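Local coordinates for Low molecular weight protein-tyrosine-phosphatase YfkJ (Bacillus subtilis, PDB 4ETM) that removes phosphate from phosphotyrosine in proteins as a low molecular weight tyrosine phosphatase and takes part in resistance to ethanol stress, at residues A[139-144]-A[149-154]. Numbering follows the deposited sequence.
Sequences DVPDPY and FEEVCQ
Pro-143 lies over the face of the Phe-149 ring in a CH-pi contact: its CB stands 3.7 Å from the ring centroid and 6° off the ring normal, almost exactly over the centre. The CG of Phe-149 is turned anti to its carbonyl carbon (chi1 -75°), which carries the ring across to the proline. Aliphatic contacts continue the seam. Pro-143 CD meets Val-152 CG2 at 3.9 Å, and the other branch of the same valine, CG1, touches Val-140 CG1 at 4.0 Å, the two side chains crossing at about a right angle. The two methyls of Val-152 are thus divided between Val-140 and the prolines; CG2 also lies 3.3 Å from the backbone Pro-141 O. At the margin, the Glu-151 chain, extended beyond CG, brings OE1 to 3.6 Å from Pro-141 CG. No hydrogen bond links the segments; within 139-144, Tyr-144 N donates to Asp-142 OD1 (3.0 Å) from above the carboxylate plane, an N-cap bond. Asp-142 is the catalytic proton donor, and its sequence neighbours Pro-141 and Pro-143 both touch the helix, while Val-140 O accepts from the active-site Arg-31. The loop leading into helix 143-146 is packed here against the N-terminal part of helix 149-170; Val-152 also touches Arg-31 and Met-34 of helix 31-45, Phe-149 reaches Thr-72 of helix 70-78, and Val-140 pairs through its backbone with Met-105, just beyond strand 101-104.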
ATOM      1  N   ASP A 139      -2.346   9.726  -4.208  1.00 19.93           N
ATOM      2  CA  ASP A 139      -2.195   9.598  -2.765  1.00 17.92           C
ATOM      3  C   ASP A 139      -2.391  10.932  -2.066  1.00 17.61           C
ATOM      4  O   ASP A 139      -1.894  11.955  -2.529  1.00 18.95           O
ATOM      5  CB  ASP A 139      -0.808   9.049  -2.432  1.00 17.67           C
ATOM      6  CG  ASP A 139      -0.579   7.668  -3.006  1.00 23.37           C
ATOM      7  OD1 ASP A 139      -1.443   6.793  -2.803  1.00 18.25           O
ATOM      8  OD2 ASP A 139       0.453   7.465  -3.684  1.00 30.47           O
ATOM      9  N   VAL A 140      -3.089  10.923  -0.937  1.00 16.12           N
ATOM     10  CA  VAL A 140      -3.127  12.104  -0.098  1.00 15.90           C
ATOM     11  C   VAL A 140      -1.856  12.148   0.736  1.00 15.19           C
ATOM     12  O   VAL A 140      -1.621  11.239   1.536  1.00 15.33           O
ATOM     13  CB  VAL A 140      -4.372  12.149   0.816  1.00 15.09           C
ATOM     14  CG1 VAL A 140      -4.408  13.459   1.563  1.00 16.87           C
ATOM     15  CG2 VAL A 140      -5.648  12.006  -0.008  1.00 15.62           C
ATOM     16  N   PRO A 141      -1.023  13.188   0.546  1.00 16.23           N
ATOM     17  CA  PRO A 141       0.214  13.244   1.336  1.00 18.83           C
ATOM     18  C   PRO A 141      -0.042  13.351   2.834  1.00 14.14           C
ATOM     19  O   PRO A 141      -1.045  13.931   3.262  1.00 15.99           O
ATOM     20  CB  PRO A 141       0.924  14.505   0.817  1.00 17.95           C
ATOM     21  CG  PRO A 141       0.239  14.852  -0.444  1.00 21.13           C
ATOM     22  CD  PRO A 141      -1.166  14.363  -0.326  1.00 18.49           C
ATOM     23  N   ASP A 142       0.866  12.795   3.623  1.00 13.48           N
ATOM     24  CA  ASP A 142       0.717  12.795   5.073  1.00 16.25           C
ATOM     25  C   ASP A 142       1.325  14.067   5.638  1.00 15.41           C
ATOM     26  O   ASP A 142       2.534  14.213   5.635  1.00 15.15           O
ATOM     27  CB  ASP A 142       1.431  11.578   5.653  1.00 13.80           C
ATOM     28  CG  ASP A 142       1.160  11.381   7.129  1.00 12.12           C
ATOM     29  OD1 ASP A 142       0.540  12.257   7.748  1.00 12.34           O
ATOM     30  OD2 ASP A 142       1.606  10.344   7.673  1.00 17.54           O
ATOM     31  N   PRO A 143       0.485  14.975   6.151  1.00 16.72           N
ATOM     32  CA  PRO A 143       0.941  16.272   6.658  1.00 16.70           C
ATOM     33  C   PRO A 143       1.629  16.149   8.015  1.00 17.25           C
ATOM     34  O   PRO A 143       2.288  17.093   8.451  1.00 19.76           O
ATOM     35  CB  PRO A 143      -0.356  17.074   6.761  1.00 15.59           C
ATOM     36  CG  PRO A 143      -1.368  16.061   7.055  1.00 15.14           C
ATOM     37  CD  PRO A 143      -0.971  14.805   6.315  1.00 15.75           C
ATOM     38  N   TYR A 144       1.517  14.984   8.655  1.00 18.73           N
ATOM     39  CA  TYR A 144       2.293  14.726   9.862  1.00 20.94           C
ATOM     40  C   TYR A 144       3.761  14.836   9.484  1.00 22.09           C
ATOM     41  O   TYR A 144       4.572  15.326  10.261  1.00 23.19           O
ATOM     42  CB  TYR A 144       2.000  13.325  10.415  1.00 18.47           C
ATOM     43  CG  TYR A 144       2.640  13.017  11.756  1.00 20.67           C
ATOM     44  CD1 TYR A 144       2.010  13.354  12.943  1.00 19.61           C
ATOM     45  CD2 TYR A 144       3.879  12.394  11.825  1.00 24.99           C
ATOM     46  CE1 TYR A 144       2.590  13.078  14.161  1.00 19.91           C
ATOM     47  CE2 TYR A 144       4.474  12.116  13.037  1.00 22.65           C
ATOM     48  CZ  TYR A 144       3.824  12.456  14.206  1.00 25.23           C
ATOM     49  OH  TYR A 144       4.429  12.171  15.419  1.00 27.67           O
ATOM     50  N   PHE A 149      -0.863  21.172   5.517  1.00 15.66           N
ATOM     51  CA  PHE A 149      -2.268  20.904   5.762  1.00 16.28           C
ATOM     52  C   PHE A 149      -3.177  21.521   4.712  1.00 15.35           C
ATOM     53  O   PHE A 149      -4.260  21.007   4.459  1.00 17.62           O
ATOM     54  CB  PHE A 149      -2.655  21.340   7.176  1.00 14.37           C
ATOM     55  CG  PHE A 149      -2.149  20.406   8.240  1.00 14.18           C
ATOM     56  CD1 PHE A 149      -0.825  20.482   8.663  1.00 18.32           C
ATOM     57  CD2 PHE A 149      -2.979  19.440   8.801  1.00 16.69           C
ATOM     58  CE1 PHE A 149      -0.344  19.622   9.637  1.00 16.38           C
ATOM     59  CE2 PHE A 149      -2.502  18.569   9.766  1.00 21.14           C
ATOM     60  CZ  PHE A 149      -1.173  18.664  10.182  1.00 15.67           C
ATOM     61  N   GLU A 150      -2.717  22.594   4.074  1.00 18.23           N
ATOM     62  CA  GLU A 150      -3.520  23.266   3.061  1.00 18.58           C
ATOM     63  C   GLU A 150      -3.781  22.372   1.848  1.00 19.08           C
ATOM     64  O   GLU A 150      -4.917  22.291   1.373  1.00 17.79           O
ATOM     65  CB  GLU A 150      -2.868  24.568   2.625  1.00 18.60           C
ATOM     66  CG  GLU A 150      -2.978  25.675   3.645  1.00 23.78           C
ATOM     67  CD  GLU A 150      -4.282  26.437   3.569  1.00 24.56           C
ATOM     68  OE1 GLU A 150      -4.377  27.528   4.170  1.00 30.18           O
ATOM     69  OE2 GLU A 150      -5.208  25.965   2.888  1.00 28.99           O
ATOM     70  N   GLU A 151      -2.756  21.681   1.349  1.00 17.93           N
ATOM     71  CA  GLU A 151      -2.946  20.885   0.138  1.00 20.44           C
ATOM     72  C   GLU A 151      -3.759  19.628   0.460  1.00 17.24           C
ATOM     73  O   GLU A 151      -4.480  19.122  -0.398  1.00 19.27           O
ATOM     74  CB  GLU A 151      -1.609  20.525  -0.514  1.00 25.79           C
ATOM     75  CG  GLU A 151      -0.811  19.477   0.228  1.00 22.43           C
ATOM     76  CD  GLU A 151       0.461  19.056  -0.510  1.00 27.56           C
ATOM     77  OE1 GLU A 151       1.218  18.237   0.050  1.00 27.27           O
ATOM     78  OE2 GLU A 151       0.701  19.535  -1.641  1.00 29.67           O
ATOM     79  N   VAL A 152      -3.637  19.143   1.697  1.00 16.62           N
ATOM     80  CA  VAL A 152      -4.412  17.994   2.162  1.00 12.46           C
ATOM     81  C   VAL A 152      -5.889  18.384   2.220  1.00 14.00           C
ATOM     82  O   VAL A 152      -6.746  17.641   1.765  1.00 16.56           O
ATOM     83  CB  VAL A 152      -3.907  17.484   3.531  1.00 15.18           C
ATOM     84  CG1 VAL A 152      -4.880  16.494   4.129  1.00 14.57           C
ATOM     85  CG2 VAL A 152      -2.545  16.839   3.362  1.00 14.12           C
ATOM     86  N   CYS A 153      -6.186  19.569   2.755  1.00 14.29           N
ATOM     87  CA  CYS A 153      -7.557  20.074   2.737  1.00 14.51           C
ATOM     88  C   CYS A 153      -8.136  20.104   1.317  1.00 15.91           C
ATOM     89  O   CYS A 153      -9.249  19.619   1.080  1.00 18.37           O
ATOM     90  CB  CYS A 153      -7.611  21.480   3.343  1.00 15.15           C
ATOM     91  SG  CYS A 153      -9.261  22.238   3.352  1.00 21.11           S
ATOM     92  N   GLN A 154      -7.386  20.668   0.376  1.00 15.61           N
ATOM     93  CA  GLN A 154      -7.874  20.776  -0.993  1.00 16.68           C
ATOM     94  C   GLN A 154      -8.163  19.405  -1.586  1.00 17.36           C
ATOM     95  O   GLN A 154      -9.220  19.192  -2.182  1.00 22.11           O
ATOM     96  CB  GLN A 154      -6.902  21.560  -1.884  1.00 25.49           C
ATOM     97  CG  GLN A 154      -7.046  23.066  -1.753  1.00 36.96           C
ATOM     98  CD  GLN A 154      -5.991  23.841  -2.528  1.00 46.64           C
ATOM     99  OE1 GLN A 154      -5.167  23.260  -3.239  1.00 52.66           O
ATOM    100  NE2 GLN A 154      -6.012  25.166  -2.388  1.00 41.07           N
TER